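Local coordinates for putative acetylornithine deacetylase (Sulfolobus tokodaii, PDB 3VPB), which probably catalyses the ATP-dependent, magnesium-requiring attachment of glutamate to the C-terminal glutamate of the carrier protein LysW, a step in arginine biosynthesis, at residues F122-D126 / V137-V143; A116-R120 / H164-E168; F233-D237 / N249-P255. All blocks are in the same frame, centred on the assembly; numbering follows the deposited sequence. Where two conformers were deposited one is given.

Contact 1 of 3, residues F122-D126 / V137-V143. With ADP (adenosine-5'-diphosphate), chain L.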
loop_
_atom_site.group_PDB
_atom_site.type_symbol
_atom_site.label_atom_id
_atom_site.label_comp_id
_atom_site.label_asym_id
_atom_site.label_seq_id
_atom_site.Cartn_x
_atom_site.Cartn_y
_atom_site.Cartn_z
ATOM N N PHE B 122 16.434 19.809 -16.474
ATOM C CA PHE B 122 15.690 18.865 -17.315
ATOM C C PHE B 122 16.315 18.702 -18.721
ATOM O O PHE B 122 17.023 19.600 -19.180
ATOM C CB PHE B 122 14.230 19.325 -17.357
ATOM C CG PHE B 122 13.636 19.494 -15.989
ATOM C CD1 PHE B 122 13.397 18.382 -15.174
ATOM C CD2 PHE B 122 13.379 20.761 -15.485
ATOM C CE1 PHE B 122 12.873 18.535 -13.893
ATOM C CE2 PHE B 122 12.857 20.919 -14.208
ATOM C CZ PHE B 122 12.588 19.801 -13.417
ATOM N N PRO B 123 16.066 17.561 -19.404
ATOM C CA PRO B 123 15.232 16.437 -18.951
ATOM C C PRO B 123 16.064 15.488 -18.124
ATOM O O PRO B 123 17.312 15.514 -18.197
ATOM C CB PRO B 123 14.843 15.744 -20.260
ATOM C CG PRO B 123 16.062 15.960 -21.125
ATOM C CD PRO B 123 16.442 17.399 -20.824
ATOM N N LEU B 124 15.380 14.637 -17.377
ATOM C CA LEU B 124 16.049 13.619 -16.573
ATOM C C LEU B 124 15.185 12.369 -16.503
ATOM O O LEU B 124 13.987 12.390 -16.812
ATOM C CB LEU B 124 16.347 14.146 -15.155
ATOM C CG LEU B 124 15.245 14.742 -14.312
ATOM C CD1 LEU B 124 14.541 13.626 -13.519
ATOM C CD2 LEU B 124 15.894 15.785 -13.357
ATOM N N ILE B 125 15.801 11.272 -16.075
ATOM C CA ILE B 125 15.069 10.049 -15.731
ATOM C C ILE B 125 15.023 9.909 -14.208
ATOM O O ILE B 125 15.991 10.133 -13.542
ATOM C CB ILE B 125 15.749 8.812 -16.388
ATOM C CG1 ILE B 125 15.510 8.861 -17.899
ATOM C CG2 ILE B 125 15.327 7.447 -15.733
ATOM C CD1 ILE B 125 14.179 8.220 -18.389
ATOM N N ASP B 126 13.855 9.595 -13.668
ATOM C CA ASP B 126 13.724 9.319 -12.229
ATOM C C ASP B 126 13.123 7.916 -12.125
ATOM O O ASP B 126 12.023 7.656 -12.599
ATOM C CB ASP B 126 12.815 10.364 -11.572
ATOM C CG ASP B 126 12.650 10.157 -10.071
ATOM O OD1 ASP B 126 12.821 9.009 -9.597
ATOM O OD2 ASP B 126 12.269 11.129 -9.362
ATOM N N VAL B 137 9.726 3.822 -14.278
ATOM C CA VAL B 137 10.875 4.545 -14.857
ATOM C C VAL B 137 10.265 5.746 -15.573
ATOM O O VAL B 137 9.535 5.591 -16.557
ATOM C CB VAL B 137 11.690 3.690 -15.844
ATOM C CG1 VAL B 137 12.843 4.510 -16.487
ATOM C CG2 VAL B 137 12.258 2.433 -15.140
ATOM N N SER B 138 10.557 6.935 -15.080
ATOM C CA SER B 138 9.805 8.117 -15.496
ATOM C C SER B 138 10.720 9.114 -16.168
ATOM O O SER B 138 11.814 9.394 -15.669
ATOM C CB SER B 138 9.189 8.781 -14.290
ATOM O OG SER B 138 8.239 7.943 -13.700
ATOM N N LEU B 139 10.259 9.624 -17.302
ATOM C CA LEU B 139 10.942 10.687 -18.033
ATOM C C LEU B 139 10.402 12.011 -17.490
ATOM O O LEU B 139 9.166 12.245 -17.514
ATOM C CB LEU B 139 10.710 10.511 -19.564
ATOM C CG LEU B 139 11.438 11.426 -20.574
ATOM C CD1 LEU B 139 12.944 11.466 -20.317
ATOM C CD2 LEU B 139 11.146 11.065 -22.042
ATOM N N ILE B 140 11.290 12.853 -16.961
ATOM C CA ILE B 140 10.898 14.125 -16.356
ATOM C C ILE B 140 11.497 15.295 -17.131
ATOM O O ILE B 140 12.721 15.486 -17.187
ATOM C CB ILE B 140 11.234 14.207 -14.863
ATOM C CG1 ILE B 140 10.541 13.034 -14.117
ATOM C CG2 ILE B 140 10.769 15.562 -14.267
ATOM C CD1 ILE B 140 10.897 12.921 -12.699
ATOM N N ARG B 141 10.614 16.071 -17.731
ATOM C CA ARG B 141 11.059 17.054 -18.728
ATOM C C ARG B 141 10.799 18.485 -18.299
ATOM O O ARG B 141 11.266 19.410 -18.945
ATOM C CB ARG B 141 10.441 16.732 -20.082
ATOM C CG ARG B 141 10.950 15.398 -20.618
ATOM C CD ARG B 141 10.005 14.812 -21.564
ATOM N NE ARG B 141 8.723 14.434 -20.960
ATOM C CZ ARG B 141 7.714 13.960 -21.679
ATOM N NH1 ARG B 141 7.866 13.816 -23.000
ATOM N NH2 ARG B 141 6.564 13.639 -21.096
ATOM N N ASP B 142 10.062 18.660 -17.203
ATOM C CA ASP B 142 9.804 19.982 -16.632
ATOM C C ASP B 142 9.356 19.860 -15.175
ATOM O O ASP B 142 9.153 18.742 -14.693
ATOM C CB ASP B 142 8.812 20.807 -17.476
ATOM C CG ASP B 142 7.404 20.212 -17.529
ATOM O OD1 ASP B 142 6.892 19.687 -16.534
ATOM O OD2 ASP B 142 6.784 20.303 -18.607
ATOM N N VAL B 143 9.200 20.998 -14.495
ATOM C CA VAL B 143 8.890 20.996 -13.061
ATOM C C VAL B 143 7.482 20.478 -12.740
ATOM O O VAL B 143 7.255 19.951 -11.654
ATOM C CB VAL B 143 9.038 22.393 -12.410
ATOM C CG1 VAL B 143 9.362 22.234 -10.934
ATOM C CG2 VAL B 143 10.105 23.216 -13.105
HETATM P PB ADP L . 14.139 -1.904 -15.474
HETATM O O1B ADP L . 14.826 -2.697 -14.426
HETATM O O2B ADP L . 14.255 -2.432 -16.894
HETATM O O3B ADP L . 12.734 -1.480 -15.153
HETATM P PA ADP L . 15.906 0.153 -16.519
HETATM O O1A ADP L . 16.746 1.134 -15.707
HETATM O O2A ADP L . 16.514 -0.927 -17.385
HETATM O O3A ADP L . 14.890 -0.477 -15.444
HETATM O "O5'" ADP L . 14.950 1.067 -17.432
HETATM C "C5'" ADP L . 14.021 0.541 -18.380
HETATM C "C4'" ADP L . 14.176 1.264 -19.705
HETATM O "O4'" ADP L . 14.074 2.673 -19.477
HETATM C "C3'" ADP L . 15.575 1.041 -20.286
HETATM O "O3'" ADP L . 15.600 -0.112 -21.136
HETATM C "C2'" ADP L . 15.813 2.307 -21.073
HETATM O "O2'" ADP L . 15.172 2.229 -22.353
HETATM C "C1'" ADP L . 15.075 3.336 -20.257
HETATM N N9 ADP L . 15.996 4.029 -19.337
HETATM C C8 ADP L . 16.190 3.787 -18.015
HETATM N N7 ADP L . 17.072 4.675 -17.534
HETATM C C5 ADP L . 17.438 5.488 -18.545
HETATM C C6 ADP L . 18.358 6.617 -18.722
HETATM N N6 ADP L . 19.050 7.089 -17.668
HETATM N N1 ADP L . 18.419 7.220 -19.947
HETATM C C2 ADP L . 17.720 6.780 -21.000
HETATM N N3 ADP L . 16.882 5.716 -20.902
HETATM C C4 ADP L . 16.728 5.059 -19.721
#
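Two residues dominate the surface buried here, Phe122 and Ile140, with Asp126 next. Phe122, just ahead of the strand, directs its CA-to-CB bond at the other segment and lays its ring along the backbone where 137-143 turns from strand into helix: Phe122 CE1 lies 3.7 Å from Ile140 CG2, Phe122 CE2 is 3.8 Å from Val143 CG2, and the carbonyl carbon of Asp142 sits over one ring face. A cis peptide bond links Phe122 to Pro123, whose CA makes a CA-H...O contact with Ile140 O at 3.2 Å.

From here the two strands pair as an antiparallel hairpin. Leu124 and Ile140 form a hydrogen-bonded pair (Leu124 N to Ile140 O 2.8 Å, Ile140 N to Leu124 O 2.7 Å), as do Asp126 and Ser138 (Asp126 N to Ser138 O 2.9 Å, Ser138 N to Asp126 O 3.0 Å), while Ile125 and Leu139 between them are a non-hydrogen-bonded pair. In an ATP-grasp ligase such a hairpin belongs to the small antiparallel sheet that closes over the nucleotide.

Ile140 lies on the face of Leu124 and Asp126, with Leu124 CD1 3.6 Å from Ile140 CB and Asp126 CB 3.4 Å from Ile140 CD1; the Asp126 carboxylate hydrogen-bonds to Tyr117 and His164 and forms a salt bridge with Arg153. Ile125 shares the opposite face with Leu139, and its CG1 approaches ADP C6 to 3.7 Å. Val137, just before the strand, touches it (Ile125 CG2 to Val137 CG1 3.9 Å) and borders ADP too, Val137 CG1 lying 3.7 Å from ADP O4'. Beyond the strand, Arg141 forms a salt bridge with Asp142 of the second subunit.

Contact 2 of 3, residues A116-R120 / H164-E168. With ADP (adenosine-5'-diphosphate), chain L.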
loop_
_atom_site.group_PDB
_atom_site.type_symbol
_atom_site.label_atom_id
_atom_site.label_comp_id
_atom_site.label_asym_id
_atom_site.label_seq_id
_atom_site.Cartn_x
_atom_site.Cartn_y
_atom_site.Cartn_z
ATOM N N ALA B 116 17.102 17.626 -6.173
ATOM C CA ALA B 116 17.822 16.901 -7.224
ATOM C C ALA B 116 17.457 17.378 -8.628
ATOM O O ALA B 116 18.347 17.597 -9.451
ATOM C CB ALA B 116 17.620 15.376 -7.101
ATOM N N TYR B 117 16.159 17.525 -8.908
ATOM C CA TYR B 117 15.703 18.053 -10.205
ATOM C C TYR B 117 16.282 19.433 -10.435
ATOM O O TYR B 117 16.788 19.737 -11.532
ATOM C CB TYR B 117 14.155 18.165 -10.271
ATOM C CG TYR B 117 13.361 16.875 -10.089
ATOM C CD1 TYR B 117 11.973 16.932 -9.839
ATOM C CD2 TYR B 117 13.964 15.616 -10.165
ATOM C CE1 TYR B 117 11.226 15.768 -9.670
ATOM C CE2 TYR B 117 13.227 14.440 -9.973
ATOM C CZ TYR B 117 11.847 14.530 -9.738
ATOM O OH TYR B 117 11.075 13.408 -9.553
ATOM N N GLU B 118 16.193 20.267 -9.401
ATOM C CA GLU B 118 16.728 21.635 -9.433
ATOM C C GLU B 118 18.248 21.691 -9.656
ATOM O O GLU B 118 18.735 22.608 -10.331
ATOM C CB GLU B 118 16.324 22.409 -8.173
ATOM C CG GLU B 118 14.830 22.728 -8.135
ATOM C CD GLU B 118 14.340 23.238 -6.791
ATOM O OE1 GLU B 118 15.074 23.099 -5.772
ATOM O OE2 GLU B 118 13.204 23.795 -6.763
ATOM N N GLN B 119 18.984 20.722 -9.117
ATOM C CA GLN B 119 20.452 20.683 -9.255
ATOM C C GLN B 119 20.886 20.259 -10.641
ATOM O O GLN B 119 21.888 20.758 -11.152
ATOM C CB GLN B 119 21.091 19.738 -8.226
ATOM C CG GLN B 119 21.190 20.347 -6.832
ATOM C CD GLN B 119 21.708 19.384 -5.773
ATOM O OE1 GLN B 119 21.469 19.581 -4.576
ATOM N NE2 GLN B 119 22.425 18.354 -6.200
ATOM N N ARG B 120 20.121 19.335 -11.223
ATOM C CA ARG B 120 20.410 18.685 -12.504
ATOM C C ARG B 120 19.806 19.409 -13.703
ATOM O O ARG B 120 20.376 19.415 -14.791
ATOM C CB ARG B 120 19.757 17.315 -12.512
ATOM C CG ARG B 120 20.543 16.200 -11.991
ATOM C CD ARG B 120 20.158 14.983 -12.819
ATOM N NE ARG B 120 20.931 15.018 -14.049
ATOM C CZ ARG B 120 22.160 14.538 -14.153
ATOM N NH1 ARG B 120 22.735 13.933 -13.109
ATOM N NH2 ARG B 120 22.795 14.646 -15.306
ATOM N N HIS B 164 14.543 7.902 -4.910
ATOM C CA HIS B 164 14.597 8.331 -6.300
ATOM C C HIS B 164 16.018 8.255 -6.819
ATOM O O HIS B 164 16.904 8.893 -6.240
ATOM C CB HIS B 164 14.188 9.788 -6.437
ATOM C CG HIS B 164 12.784 10.089 -5.987
ATOM N ND1 HIS B 164 11.802 10.492 -6.862
ATOM C CD2 HIS B 164 12.234 10.136 -4.753
ATOM C CE1 HIS B 164 10.690 10.741 -6.192
ATOM N NE2 HIS B 164 10.919 10.517 -4.910
ATOM N N ILE B 165 16.194 7.570 -7.948
ATOM C CA ILE B 165 17.448 7.649 -8.707
ATOM C C ILE B 165 17.207 8.656 -9.828
ATOM O O ILE B 165 16.461 8.380 -10.755
ATOM C CB ILE B 165 17.866 6.308 -9.311
ATOM C CG1 ILE B 165 17.901 5.218 -8.220
ATOM C CG2 ILE B 165 19.243 6.448 -9.996
ATOM C CD1 ILE B 165 18.161 3.784 -8.785
ATOM N N VAL B 166 17.827 9.820 -9.712
ATOM C CA VAL B 166 17.606 10.915 -10.642
ATOM C C VAL B 166 18.827 10.986 -11.538
ATOM O O VAL B 166 19.913 11.281 -11.057
ATOM C CB VAL B 166 17.468 12.233 -9.869
ATOM C CG1 VAL B 166 17.314 13.423 -10.830
ATOM C CG2 VAL B 166 16.290 12.150 -8.847
ATOM N N GLN B 167 18.660 10.754 -12.839
ATOM C CA GLN B 167 19.855 10.636 -13.673
ATOM C C GLN B 167 19.720 11.244 -15.048
ATOM O O GLN B 167 18.622 11.572 -15.512
ATOM C CB GLN B 167 20.338 9.176 -13.767
ATOM C CG GLN B 167 19.258 8.147 -13.870
ATOM C CD GLN B 167 19.732 6.720 -14.188
ATOM O OE1 GLN B 167 19.178 6.116 -15.079
ATOM N NE2 GLN B 167 20.728 6.176 -13.440
ATOM N N GLU B 168 20.856 11.406 -15.688
ATOM C CA GLU B 168 20.878 11.946 -17.046
ATOM C C GLU B 168 20.116 11.018 -17.980
ATOM O O GLU B 168 20.120 9.799 -17.808
ATOM C CB GLU B 168 22.318 12.132 -17.538
ATOM C CG GLU B 168 23.118 10.870 -17.570
ATOM C CD GLU B 168 24.497 11.065 -18.198
ATOM O OE1 GLU B 168 24.608 11.831 -19.198
ATOM O OE2 GLU B 168 25.465 10.439 -17.699
HETATM P PB ADP L . 14.139 -1.904 -15.474
HETATM O O1B ADP L . 14.826 -2.697 -14.426
HETATM O O2B ADP L . 14.255 -2.432 -16.894
HETATM O O3B ADP L . 12.734 -1.480 -15.153
HETATM P PA ADP L . 15.906 0.153 -16.519
HETATM O O1A ADP L . 16.746 1.134 -15.707
HETATM O O2A ADP L . 16.514 -0.927 -17.385
HETATM O O3A ADP L . 14.890 -0.477 -15.444
HETATM O "O5'" ADP L . 14.950 1.067 -17.432
HETATM C "C5'" ADP L . 14.021 0.541 -18.380
HETATM C "C4'" ADP L . 14.176 1.264 -19.705
HETATM O "O4'" ADP L . 14.074 2.673 -19.477
HETATM C "C3'" ADP L . 15.575 1.041 -20.286
HETATM O "O3'" ADP L . 15.600 -0.112 -21.136
HETATM C "C2'" ADP L . 15.813 2.307 -21.073
HETATM O "O2'" ADP L . 15.172 2.229 -22.353
HETATM C "C1'" ADP L . 15.075 3.336 -20.257
HETATM N N9 ADP L . 15.996 4.029 -19.337
HETATM C C8 ADP L . 16.190 3.787 -18.015
HETATM N N7 ADP L . 17.072 4.675 -17.534
HETATM C C5 ADP L . 17.438 5.488 -18.545
HETATM C C6 ADP L . 18.358 6.617 -18.722
HETATM N N6 ADP L . 19.050 7.089 -17.668
HETATM N N1 ADP L . 18.419 7.220 -19.947
HETATM C C2 ADP L . 17.720 6.780 -21.000
HETATM N N3 ADP L . 16.882 5.716 -20.902
HETATM C C4 ADP L . 16.728 5.059 -19.721
#
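His164 opens the strand with its CA-to-CB bond turned toward the helix, where Tyr117 OH stands 4.0 Å from His164 ND1. The two do not bond to each other; both reach the carboxylate of Asp126, which joins them through a third residue. Val166, two positions on, is the main apolar link between strand and helix: its CG2 lies 3.9 Å from Ala116 CB and 4.0 Å from Tyr117 CE2, and its CG1 is 3.8 Å from Arg120 CD. Gln167 points the other way, into the nucleotide pocket, and its OE1 accepts a 2.8 Å hydrogen bond from ADP N6. At Glu168 the backbone takes over: Glu168 O accepts a second bond from ADP N6 at 2.9 Å, a recognition of the adenine amino group characteristic of ATP-grasp enzymes. Arg120 NH2 approaches Glu168 CB to 3.4 Å, the guanidinium face lying against the backbone at Gln167 and Glu168, while the Glu168 carboxylate turns to Lys244. No hydrogen bond crosses between helix and strand, whose directions differ by only 11°. Helix 110-120 packs on one face of the sheet, where strand 164-168 runs between strands 104-107 and 124-127; Ile165, out of reach of that helix, packs against helix 87-96.

Contact 3 of 3, residues F233-D237 / N249-P255. With MG (magnesium ion), chain N; ZN (zinc ion), chain O; ADP (adenosine-5'-diphosphate), chain L.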
loop_
_atom_site.group_PDB
_atom_site.type_symbol
_atom_site.label_atom_id
_atom_site.label_comp_id
_atom_site.label_asym_id
_atom_site.label_seq_id
_atom_site.Cartn_x
_atom_site.Cartn_y
_atom_site.Cartn_z
ATOM N N PHE B 233 24.817 -16.058 -13.589
ATOM C CA PHE B 233 23.930 -16.073 -14.745
ATOM C C PHE B 233 23.119 -14.794 -14.662
ATOM O O PHE B 233 22.132 -14.733 -13.942
ATOM C CB PHE B 233 23.025 -17.321 -14.762
ATOM C CG PHE B 233 21.967 -17.331 -15.840
ATOM C CD1 PHE B 233 22.244 -16.908 -17.139
ATOM C CD2 PHE B 233 20.684 -17.802 -15.559
ATOM C CE1 PHE B 233 21.268 -16.950 -18.126
ATOM C CE2 PHE B 233 19.705 -17.843 -16.531
ATOM C CZ PHE B 233 19.977 -17.419 -17.820
ATOM N N VAL B 234 23.570 -13.755 -15.357
ATOM C CA VAL B 234 22.940 -12.437 -15.199
ATOM C C VAL B 234 22.764 -11.735 -16.535
ATOM O O VAL B 234 23.484 -12.027 -17.510
ATOM C CB VAL B 234 23.742 -11.500 -14.254
ATOM C CG1 VAL B 234 23.721 -11.993 -12.778
ATOM C CG2 VAL B 234 25.175 -11.324 -14.767
ATOM N N SER B 235 21.815 -10.807 -16.586
ATOM C CA SER B 235 21.729 -9.934 -17.747
ATOM C C SER B 235 22.245 -8.547 -17.395
ATOM O O SER B 235 22.346 -8.161 -16.210
ATOM C CB SER B 235 20.297 -9.882 -18.318
ATOM O OG SER B 235 19.427 -9.294 -17.386
ATOM N N ILE B 236 22.622 -7.812 -18.439
ATOM C CA ILE B 236 23.169 -6.479 -18.280
ATOM C C ILE B 236 22.492 -5.584 -19.314
ATOM O O ILE B 236 22.335 -5.980 -20.492
ATOM C CB ILE B 236 24.699 -6.441 -18.536
ATOM C CG1 ILE B 236 25.443 -7.572 -17.812
ATOM C CG2 ILE B 236 25.289 -5.097 -18.076
ATOM C CD1 ILE B 236 25.434 -8.992 -18.514
ATOM N N ASP B 237 22.080 -4.396 -18.860
ATOM C CA ASP B 237 21.499 -3.382 -19.724
ATOM C C ASP B 237 22.554 -2.301 -19.937
ATOM O O ASP B 237 23.127 -1.763 -18.972
ATOM C CB ASP B 237 20.265 -2.698 -19.085
ATOM C CG ASP B 237 19.057 -3.611 -18.916
ATOM O OD1 ASP B 237 19.179 -4.846 -18.893
ATOM O OD2 ASP B 237 17.921 -3.058 -18.791
ATOM N N ASN B 249 23.633 0.570 -17.336
ATOM C CA ASN B 249 22.425 1.034 -16.699
ATOM C C ASN B 249 21.943 0.137 -15.557
ATOM O O ASN B 249 21.471 0.637 -14.533
ATOM C CB ASN B 249 21.345 1.164 -17.765
ATOM C CG ASN B 249 20.098 1.837 -17.263
ATOM O OD1 ASN B 249 20.145 2.719 -16.408
ATOM N ND2 ASN B 249 18.962 1.432 -17.817
ATOM N N GLU B 250 21.987 -1.179 -15.741
ATOM C CA GLU B 250 21.612 -2.097 -14.653
ATOM C C GLU B 250 22.071 -3.509 -14.949
ATOM O O GLU B 250 22.491 -3.806 -16.065
ATOM C CB GLU B 250 20.111 -2.103 -14.396
ATOM C CG GLU B 250 19.285 -2.678 -15.549
ATOM C CD GLU B 250 17.956 -3.232 -15.076
ATOM O OE1 GLU B 250 17.086 -3.524 -15.945
ATOM O OE2 GLU B 250 17.801 -3.416 -13.837
ATOM N N LEU B 251 21.974 -4.364 -13.940
ATOM C CA LEU B 251 22.139 -5.799 -14.111
ATOM C C LEU B 251 20.925 -6.484 -13.552
ATOM O O LEU B 251 20.243 -5.910 -12.718
ATOM C CB LEU B 251 23.404 -6.305 -13.391
ATOM C CG LEU B 251 24.721 -5.982 -14.119
ATOM C CD1 LEU B 251 25.280 -4.639 -13.668
ATOM C CD2 LEU B 251 25.744 -7.077 -13.944
ATOM N N ASN B 252 20.621 -7.688 -14.014
ATOM C CA ASN B 252 19.442 -8.389 -13.515
ATOM C C ASN B 252 19.782 -9.802 -13.096
ATOM O O ASN B 252 20.496 -10.509 -13.819
ATOM C CB ASN B 252 18.339 -8.390 -14.568
ATOM C CG ASN B 252 17.945 -6.965 -15.013
ATOM O OD1 ASN B 252 17.136 -6.309 -14.364
ATOM N ND2 ASN B 252 18.518 -6.503 -16.127
ATOM N N ASP B 253 19.223 -10.221 -11.959
ATOM C CA ASP B 253 19.594 -11.487 -11.326
ATOM C C ASP B 253 18.755 -12.718 -11.677
ATOM O O ASP B 253 19.187 -13.847 -11.414
ATOM C CB ASP B 253 19.693 -11.317 -9.806
ATOM C CG ASP B 253 18.427 -10.741 -9.194
ATOM O OD1 ASP B 253 17.380 -11.414 -9.264
ATOM O OD2 ASP B 253 18.489 -9.628 -8.606
ATOM N N VAL B 254 17.571 -12.517 -12.252
ATOM C CA VAL B 254 16.742 -13.623 -12.765
ATOM C C VAL B 254 16.396 -13.320 -14.219
ATOM O O VAL B 254 15.264 -12.911 -14.549
ATOM C CB VAL B 254 15.456 -13.878 -11.935
ATOM C CG1 VAL B 254 14.739 -15.158 -12.436
ATOM C CG2 VAL B 254 15.772 -14.058 -10.428
ATOM N N PRO B 255 17.371 -13.510 -15.103
ATOM C CA PRO B 255 17.166 -12.933 -16.443
ATOM C C PRO B 255 16.114 -13.639 -17.280
ATOM O O PRO B 255 15.961 -14.858 -17.215
ATOM C CB PRO B 255 18.548 -13.019 -17.102
ATOM C CG PRO B 255 19.364 -13.927 -16.260
ATOM C CD PRO B 255 18.704 -14.121 -14.925
HETATM MG MG MG N . 16.177 -2.844 -17.695
HETATM ZN ZN ZN O . 15.745 -4.420 -14.553
HETATM P PB ADP L . 14.139 -1.904 -15.474
HETATM O O1B ADP L . 14.826 -2.697 -14.426
HETATM O O2B ADP L . 14.255 -2.432 -16.894
HETATM O O3B ADP L . 12.734 -1.480 -15.153
HETATM P PA ADP L . 15.906 0.153 -16.519
HETATM O O1A ADP L . 16.746 1.134 -15.707
HETATM O O2A ADP L . 16.514 -0.927 -17.385
HETATM O O3A ADP L . 14.890 -0.477 -15.444
HETATM O "O5'" ADP L . 14.950 1.067 -17.432
HETATM C "C5'" ADP L . 14.021 0.541 -18.380
HETATM C "C4'" ADP L . 14.176 1.264 -19.705
HETATM O "O4'" ADP L . 14.074 2.673 -19.477
HETATM C "C3'" ADP L . 15.575 1.041 -20.286
HETATM O "O3'" ADP L . 15.600 -0.112 -21.136
HETATM C "C2'" ADP L . 15.813 2.307 -21.073
HETATM O "O2'" ADP L . 15.172 2.229 -22.353
HETATM C "C1'" ADP L . 15.075 3.336 -20.257
HETATM N N9 ADP L . 15.996 4.029 -19.337
HETATM C C8 ADP L . 16.190 3.787 -18.015
HETATM N N7 ADP L . 17.072 4.675 -17.534
HETATM C C5 ADP L . 17.438 5.488 -18.545
HETATM C C6 ADP L . 18.358 6.617 -18.722
HETATM N N6 ADP L . 19.050 7.089 -17.668
HETATM N N1 ADP L . 18.419 7.220 -19.947
HETATM C C2 ADP L . 17.720 6.780 -21.000
HETATM N N3 ADP L . 16.882 5.716 -20.902
HETATM C C4 ADP L . 16.728 5.059 -19.721
HETATM O O HOH W 1 18.492 -0.196 -19.855
HETATM O O HOH W 2 15.417 -2.447 -19.644
HETATM O O HOH W 3 15.115 -5.107 -12.671
#
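Three side chains from two paired strands hold two metal ions against the ADP phosphates. Asp237 OD2 and Glu250 OE1 each bind magnesium at 2.1 Å; Asp237 OD2 also hydrogen-bonds to Arg192, and its OD1 forms a salt bridge with Arg178. Glu250 chelates zinc through OE1 (2.1 Å) and OE2 (2.4 Å), so its OE1 bridges both metals; Asn252 OD1 joins the zinc at 2.4 Å. ADP O2A and O2B bind magnesium, and ADP O1B zinc. The backbone bonds Asp237 N to Glu250 O (2.9 Å), Asn252 N to Ser235 O (2.8 Å) and Ser235 N to Asn252 O (3.1 Å) are in a register that places Asp237, Glu250, Ser235 and Asn252 on one face, the three ligand side chains together. A classic beta bulge sets Asn249 and Glu250 together opposite Asp237. Asn252 ND2 donates to Ser235 OG (3.2 Å), which reaches Glu56 of the LysW chain. Away from the metals, Ile236 CG1 packs 3.9 Å from Leu251 CD2, and Pro255 CG makes a CH-pi contact over the Phe233 ring. Zinc occupies the second magnesium site, consistent with two metals offsetting phosphate charge while, as in other ATP-grasp ligases, the terminal phosphate of ATP passes to the carrier's carboxylate.

Overall arrangement
All three contacts belong to the ATP-grasp part of the chain and enclose ADP between two antiparallel sheets. Contacts 1 and 2, with centres about 8 Å apart, share the sheet of strands 104-107, 164-168, 124-127 and 138-140. Helix 110-120 leads into the hairpin of contact 1, and strand 164-168 then returns beside strand 124-127, so contact 2 brackets contact 1 in sequence. Contact 3 follows later, in the hairpin at one end of the second sheet, its centre about 24 Å from each of the others. Contact 2 gives the adenine N6 its partners, contact 3 the metals at the phosphates, and the two meet at Gln167 and Asn249. Binding the nucleotide between two sheets is the ATP-grasp arrangement.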